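Local coordinates for peptidoglycan recognition protein-LC isoform LCx (Drosophila melanogaster, PDB 2F2L) that binds a monomeric anhydro-muropeptide through an amidase-like extracellular domain, consistent with a role in peptidoglycan recognition, at residues F101-P110 against E147-I156. Sequence-based numbering, arbitrary orientation.
Sequences FIGTFTTRKP and ESPGEELYKI. With MLD (glcnac(beta1-4)-murnac(1,6-anhydro)-L-ala-gamma-D-glu-meso-a2pm-D-ala), chain G.
The F101 ring carries the L153 methyl CD2 over one face, a CH-pi contact with CD2 3.9 Å from the ring centroid and 25° off the normal. The methyl sits toward the rim, nearest CG. The F105 ring meets L153 CD2 obliquely. The carbonyl oxygens of F101 and R108 lie in its plane at the edge, and P149 O comes to the edge near that plane from across the contact. With CG anti to the backbone N (chi1 176°), L153 carries its branch toward both rings. Its other methyl, CD1, packs on P110 CG at 3.8 Å. I156 CD1 meets P110 CD tip to tip.

The backbone of F105 meets the start of helix 151-157. E152 N donates to F105 O at 3.0 Å. G150, the N-cap residue, adds a CA-H...O contact from its CA to the same oxygen at 3.4 Å.

E152 bends at chi2 (-55°), with its CG against the backbone of T107. Its OE1 forms a salt bridge with K109 NZ, a weak hydrogen bond at 3.4 Å. OE2 forms a second, also weakly hydrogen-bonded, with K155 NZ. One water is hydrogen-bonded to OE1, to E152 O and, weakly, to K109 NZ.

E147 CG touches T106 CG2, and E147 N donates to O3 of the muropeptide at 2.9 Å. E151 OE1 forms a salt bridge with R141. Segment 101-110 leads from the end of strand 97-101 toward helix 112-127. The contact packs helix 151-157 beside that connection, next to the muropeptide pocket of this amidase-like fold; F101 touches I30 of strand 25-32, and F101, F105 and P110 pack on helix 112-127.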
loop_
_atom_site.group_PDB
_atom_site.type_symbol
_atom_site.label_atom_id
_atom_site.label_comp_id
_atom_site.label_asym_id
_atom_site.label_seq_id
_atom_site.Cartn_x
_atom_site.Cartn_y
_atom_site.Cartn_z
ATOM N N PHE B 101 -6.609 -8.147 -9.898
ATOM C CA PHE B 101 -7.503 -8.718 -8.879
ATOM C C PHE B 101 -7.395 -7.849 -7.634
ATOM O O PHE B 101 -6.276 -7.578 -7.167
ATOM C CB PHE B 101 -7.113 -10.155 -8.533
ATOM C CG PHE B 101 -7.592 -11.174 -9.534
ATOM C CD1 PHE B 101 -7.230 -11.081 -10.882
ATOM C CD2 PHE B 101 -8.377 -12.245 -9.129
ATOM C CE1 PHE B 101 -7.672 -12.026 -11.819
ATOM C CE2 PHE B 101 -8.815 -13.204 -10.064
ATOM C CZ PHE B 101 -8.444 -13.085 -11.416
ATOM N N ILE B 102 -8.540 -7.391 -7.122
ATOM C CA ILE B 102 -8.557 -6.536 -5.949
ATOM C C ILE B 102 -8.246 -7.422 -4.749
ATOM O O ILE B 102 -8.990 -8.388 -4.453
ATOM C CB ILE B 102 -9.907 -5.821 -5.760
ATOM C CG1 ILE B 102 -10.248 -4.953 -6.978
ATOM C CG2 ILE B 102 -9.871 -4.940 -4.514
ATOM C CD1 ILE B 102 -11.649 -4.310 -6.901
ATOM N N GLY B 103 -7.133 -7.102 -4.084
ATOM C CA GLY B 103 -6.668 -7.863 -2.943
ATOM C C GLY B 103 -5.197 -8.183 -3.013
ATOM O O GLY B 103 -4.469 -7.653 -3.848
ATOM N N THR B 104 -4.780 -9.064 -2.108
ATOM C CA THR B 104 -3.415 -9.540 -2.003
ATOM C C THR B 104 -3.442 -11.064 -1.997
ATOM O O THR B 104 -3.979 -11.663 -1.045
ATOM C CB THR B 104 -2.741 -9.029 -0.693
ATOM O OG1 THR B 104 -2.760 -7.597 -0.667
ATOM C CG2 THR B 104 -1.294 -9.506 -0.590
ATOM N N PHE B 105 -2.830 -11.694 -3.015
ATOM C CA PHE B 105 -2.951 -13.153 -3.219
ATOM C C PHE B 105 -1.630 -13.889 -3.118
ATOM O O PHE B 105 -1.370 -14.866 -3.830
ATOM C CB PHE B 105 -3.720 -13.425 -4.523
ATOM C CG PHE B 105 -5.015 -12.740 -4.530
ATOM C CD1 PHE B 105 -6.060 -13.227 -3.746
ATOM C CD2 PHE B 105 -5.159 -11.515 -5.152
ATOM C CE1 PHE B 105 -7.253 -12.552 -3.668
ATOM C CE2 PHE B 105 -6.349 -10.840 -5.080
ATOM C CZ PHE B 105 -7.396 -11.348 -4.343
ATOM N N THR B 106 -0.815 -13.436 -2.169
ATOM C CA THR B 106 0.483 -14.024 -1.914
ATOM C C THR B 106 0.349 -15.370 -1.207
ATOM O O THR B 106 1.076 -16.295 -1.525
ATOM C CB THR B 106 1.358 -13.104 -1.056
ATOM O OG1 THR B 106 0.632 -12.736 0.121
ATOM C CG2 THR B 106 1.723 -11.840 -1.823
ATOM N N THR B 107 -0.536 -15.484 -0.224
ATOM C CA THR B 107 -0.721 -16.784 0.424
ATOM C C THR B 107 -2.182 -17.261 0.470
ATOM O O THR B 107 -2.460 -18.336 1.004
ATOM C CB THR B 107 -0.193 -16.778 1.861
ATOM O OG1 THR B 107 -0.951 -15.836 2.611
ATOM C CG2 THR B 107 1.312 -16.432 1.919
ATOM N N ARG B 108 -3.083 -16.462 -0.084
ATOM C CA ARG B 108 -4.512 -16.734 -0.095
ATOM C C ARG B 108 -4.978 -16.734 -1.553
ATOM O O ARG B 108 -4.550 -15.895 -2.326
ATOM C CB ARG B 108 -5.203 -15.617 0.689
ATOM C CG ARG B 108 -6.706 -15.729 0.851
ATOM C CD ARG B 108 -7.201 -14.707 1.906
ATOM N NE ARG B 108 -8.650 -14.526 1.846
ATOM C CZ ARG B 108 -9.346 -13.743 2.666
ATOM N NH1 ARG B 108 -8.732 -13.058 3.629
ATOM N NH2 ARG B 108 -10.664 -13.652 2.523
ATOM N N LYS B 109 -5.847 -17.672 -1.921
ATOM C CA LYS B 109 -6.354 -17.760 -3.289
ATOM C C LYS B 109 -7.425 -16.723 -3.522
ATOM O O LYS B 109 -8.150 -16.371 -2.612
ATOM C CB LYS B 109 -6.984 -19.126 -3.573
ATOM C CG LYS B 109 -6.092 -20.306 -3.325
ATOM C CD LYS B 109 -6.775 -21.539 -3.832
ATOM C CE LYS B 109 -6.275 -22.765 -3.160
ATOM N NZ LYS B 109 -4.911 -23.019 -3.592
ATOM N N PRO B 110 -7.568 -16.262 -4.759
ATOM C CA PRO B 110 -8.737 -15.448 -5.071
ATOM C C PRO B 110 -10.000 -16.303 -4.946
ATOM O O PRO B 110 -9.943 -17.532 -5.079
ATOM C CB PRO B 110 -8.498 -15.042 -6.529
ATOM C CG PRO B 110 -7.646 -16.137 -7.062
ATOM C CD PRO B 110 -6.726 -16.488 -5.949
ATOM N N GLU B 147 6.233 -9.249 -6.974
ATOM C CA GLU B 147 5.459 -10.389 -6.477
ATOM C C GLU B 147 4.117 -10.572 -7.213
ATOM O O GLU B 147 3.571 -11.683 -7.296
ATOM C CB GLU B 147 5.197 -10.192 -4.995
ATOM C CG GLU B 147 4.930 -11.458 -4.283
ATOM C CD GLU B 147 6.153 -12.341 -4.234
ATOM O OE1 GLU B 147 6.005 -13.571 -4.404
ATOM O OE2 GLU B 147 7.260 -11.797 -4.020
ATOM N N SER B 148 3.587 -9.463 -7.728
ATOM C CA SER B 148 2.295 -9.423 -8.419
ATOM C C SER B 148 2.209 -10.496 -9.502
ATOM O O SER B 148 3.178 -10.697 -10.243
ATOM C CB SER B 148 2.106 -8.028 -9.051
ATOM O OG SER B 148 0.803 -7.845 -9.580
ATOM N N PRO B 149 1.051 -11.188 -9.619
ATOM C CA PRO B 149 -0.240 -11.069 -8.926
ATOM C C PRO B 149 -0.389 -11.857 -7.629
ATOM O O PRO B 149 -1.514 -12.116 -7.217
ATOM C CB PRO B 149 -1.214 -11.670 -9.933
ATOM C CG PRO B 149 -0.406 -12.781 -10.560
ATOM C CD PRO B 149 1.011 -12.249 -10.651
ATOM N N GLY B 150 0.714 -12.232 -7.002
ATOM C CA GLY B 150 0.671 -13.037 -5.785
ATOM C C GLY B 150 0.838 -14.504 -6.141
ATOM O O GLY B 150 0.208 -14.993 -7.062
ATOM N N GLU B 151 1.662 -15.202 -5.374
ATOM C CA GLU B 151 1.994 -16.598 -5.633
ATOM C C GLU B 151 0.764 -17.494 -5.894
ATOM O O GLU B 151 0.770 -18.288 -6.847
ATOM C CB GLU B 151 2.819 -17.136 -4.467
ATOM C CG GLU B 151 3.305 -18.575 -4.617
ATOM C CD GLU B 151 4.293 -18.756 -5.750
ATOM O OE1 GLU B 151 4.962 -17.775 -6.122
ATOM O OE2 GLU B 151 4.423 -19.890 -6.250
ATOM N N GLU B 152 -0.270 -17.375 -5.050
ATOM C CA GLU B 152 -1.449 -18.254 -5.139
ATOM C C GLU B 152 -2.272 -17.937 -6.370
ATOM O O GLU B 152 -2.827 -18.839 -6.982
ATOM C CB GLU B 152 -2.329 -18.194 -3.879
ATOM C CG GLU B 152 -1.710 -18.827 -2.652
ATOM C CD GLU B 152 -1.287 -20.285 -2.882
ATOM O OE1 GLU B 152 -2.101 -21.088 -3.390
ATOM O OE2 GLU B 152 -0.129 -20.632 -2.551
ATOM N N LEU B 153 -2.359 -16.658 -6.729
ATOM C CA LEU B 153 -3.052 -16.289 -7.958
ATOM C C LEU B 153 -2.221 -16.695 -9.183
ATOM O O LEU B 153 -2.754 -17.226 -10.164
ATOM C CB LEU B 153 -3.378 -14.799 -7.970
ATOM C CG LEU B 153 -4.017 -14.231 -9.233
ATOM C CD1 LEU B 153 -5.115 -15.101 -9.762
ATOM C CD2 LEU B 153 -4.531 -12.820 -8.939
ATOM N N TYR B 154 -0.915 -16.481 -9.116
ATOM C CA TYR B 154 -0.033 -16.883 -10.216
ATOM C C TYR B 154 -0.079 -18.380 -10.473
ATOM O O TYR B 154 -0.124 -18.810 -11.625
ATOM C CB TYR B 154 1.405 -16.464 -9.955
ATOM C CG TYR B 154 2.324 -16.684 -11.128
ATOM C CD1 TYR B 154 2.151 -15.986 -12.304
ATOM C CD2 TYR B 154 3.384 -17.577 -11.050
ATOM C CE1 TYR B 154 3.010 -16.173 -13.386
ATOM C CE2 TYR B 154 4.246 -17.765 -12.114
ATOM C CZ TYR B 154 4.052 -17.064 -13.277
ATOM O OH TYR B 154 4.905 -17.248 -14.331
ATOM N N LYS B 155 -0.051 -19.183 -9.417
ATOM C CA LYS B 155 -0.129 -20.632 -9.591
ATOM C C LYS B 155 -1.430 -21.036 -10.311
ATOM O O LYS B 155 -1.435 -21.985 -11.093
ATOM C CB LYS B 155 0.011 -21.373 -8.258
ATOM C CG LYS B 155 1.422 -21.421 -7.736
ATOM C CD LYS B 155 1.591 -22.463 -6.625
ATOM C CE LYS B 155 1.083 -21.986 -5.285
ATOM N NZ LYS B 155 1.414 -22.959 -4.196
ATOM N N ILE B 156 -2.513 -20.302 -10.061
ATOM C CA ILE B 156 -3.792 -20.589 -10.717
ATOM C C ILE B 156 -3.751 -20.238 -12.217
ATOM O O ILE B 156 -4.084 -21.068 -13.060
ATOM C CB ILE B 156 -4.966 -19.884 -9.986
ATOM C CG1 ILE B 156 -5.190 -20.549 -8.615
ATOM C CG2 ILE B 156 -6.245 -19.951 -10.806
ATOM C CD1 ILE B 156 -6.150 -19.805 -7.717
HETATM C CAA MLD G . 2.747 -7.901 -2.942
HETATM C CAB MLD G . 3.255 -7.226 -4.207
HETATM O OAC MLD G . 2.757 -7.485 -5.295
HETATM N N2 MLD G . 4.245 -6.360 -4.017
HETATM C C2 MLD G . 4.910 -5.626 -5.088
HETATM C C3 MLD G . 6.413 -5.858 -4.921
HETATM O O3 MLD G . 6.767 -7.253 -5.002
HETATM C C4 MLD G . 7.210 -5.000 -5.898
HETATM O O4 MLD G . 8.576 -5.130 -5.548
HETATM C C5 MLD G . 6.791 -3.533 -5.749
HETATM C C6 MLD G . 7.416 -2.551 -6.756
HETATM O O6 MLD G . 7.100 -1.195 -6.323
HETATM O O5 MLD G . 5.391 -3.460 -6.003
HETATM C C1 MLD G . 4.608 -4.141 -4.995
HETATM O O1 MLD G . 3.248 -3.942 -5.282
HETATM C CA4 MLD G . 2.829 -2.586 -4.997
HETATM C CA5 MLD G . 2.670 -2.222 -3.521
HETATM O OA5 MLD G . 1.312 -1.809 -3.148
HETATM C CA6 MLD G . 3.395 -0.922 -3.470
HETATM O OA6 MLD G . 2.447 0.017 -3.938
HETATM C CA1 MLD G . 1.152 -0.652 -3.986
HETATM C CA2 MLD G . 0.895 -1.086 -5.438
HETATM N NAD MLD G . -0.561 -1.150 -5.687
HETATM C CAE MLD G . -1.152 -0.481 -6.661
HETATM C CAF MLD G . -2.653 -0.674 -6.732
HETATM O OAG MLD G . -0.561 0.234 -7.471
HETATM C CA3 MLD G . 1.496 -2.462 -5.718
HETATM O OAH MLD G . 1.731 -2.678 -7.154
HETATM C CAI MLD G . 0.713 -3.470 -7.812
HETATM C CAJ MLD G . 1.024 -4.948 -7.795
HETATM C CAL MLD G . 0.595 -3.016 -9.282
HETATM O OAM MLD G . -0.179 -3.637 -10.001
HETATM N N MLD G . 1.314 -1.974 -9.699
HETATM C CA MLD G . 1.256 -1.429 -11.062
HETATM C CB MLD G . 0.143 -0.376 -11.044
HETATM C C MLD G . 2.601 -0.732 -11.331
HETATM O O MLD G . 3.035 0.103 -10.533
HETATM N NAN MLD G . 3.222 -1.131 -12.438
HETATM C CAO MLD G . 4.518 -0.622 -12.916
HETATM C CAP MLD G . 5.476 -1.793 -13.306
HETATM O OBA MLD G . 6.401 -1.495 -14.066
HETATM O OAQ MLD G . 5.265 -2.957 -12.886
HETATM C CBB MLD G . 4.296 0.145 -14.215
HETATM C CBC MLD G . 3.535 1.452 -14.068
HETATM C CBD MLD G . 3.472 2.144 -15.441
HETATM O OBE MLD G . 3.550 1.504 -16.490
HETATM N NBF MLD G . 3.336 3.453 -15.403
HETATM C CBG MLD G . 3.258 4.265 -16.624
HETATM C CBH MLD G . 4.619 4.249 -17.349
HETATM O OBI MLD G . 5.671 4.390 -16.727
HETATM N NBJ MLD G . 4.556 4.035 -18.661
HETATM C CBK MLD G . 5.740 4.004 -19.550
HETATM C CBL MLD G . 5.530 5.040 -20.660
HETATM C CBM MLD G . 5.988 2.634 -20.217
HETATM O OBO MLD G . 5.009 1.858 -20.372
HETATM O OBN MLD G . 7.169 2.405 -20.578
HETATM C CBP MLD G . 2.822 5.688 -16.237
HETATM C CBQ MLD G . 2.339 6.495 -17.455
HETATM C CBR MLD G . 1.766 7.849 -17.029
HETATM C CBS MLD G . 0.801 8.444 -18.057
HETATM C CBT MLD G . -0.518 7.660 -18.032
HETATM O OBV MLD G . -1.258 7.847 -17.053
HETATM O OBU MLD G . -0.759 6.899 -18.991
HETATM N NBW MLD G . 1.400 8.379 -19.396
HETATM O O HOH W 1 -3.096 -21.248 -5.762
#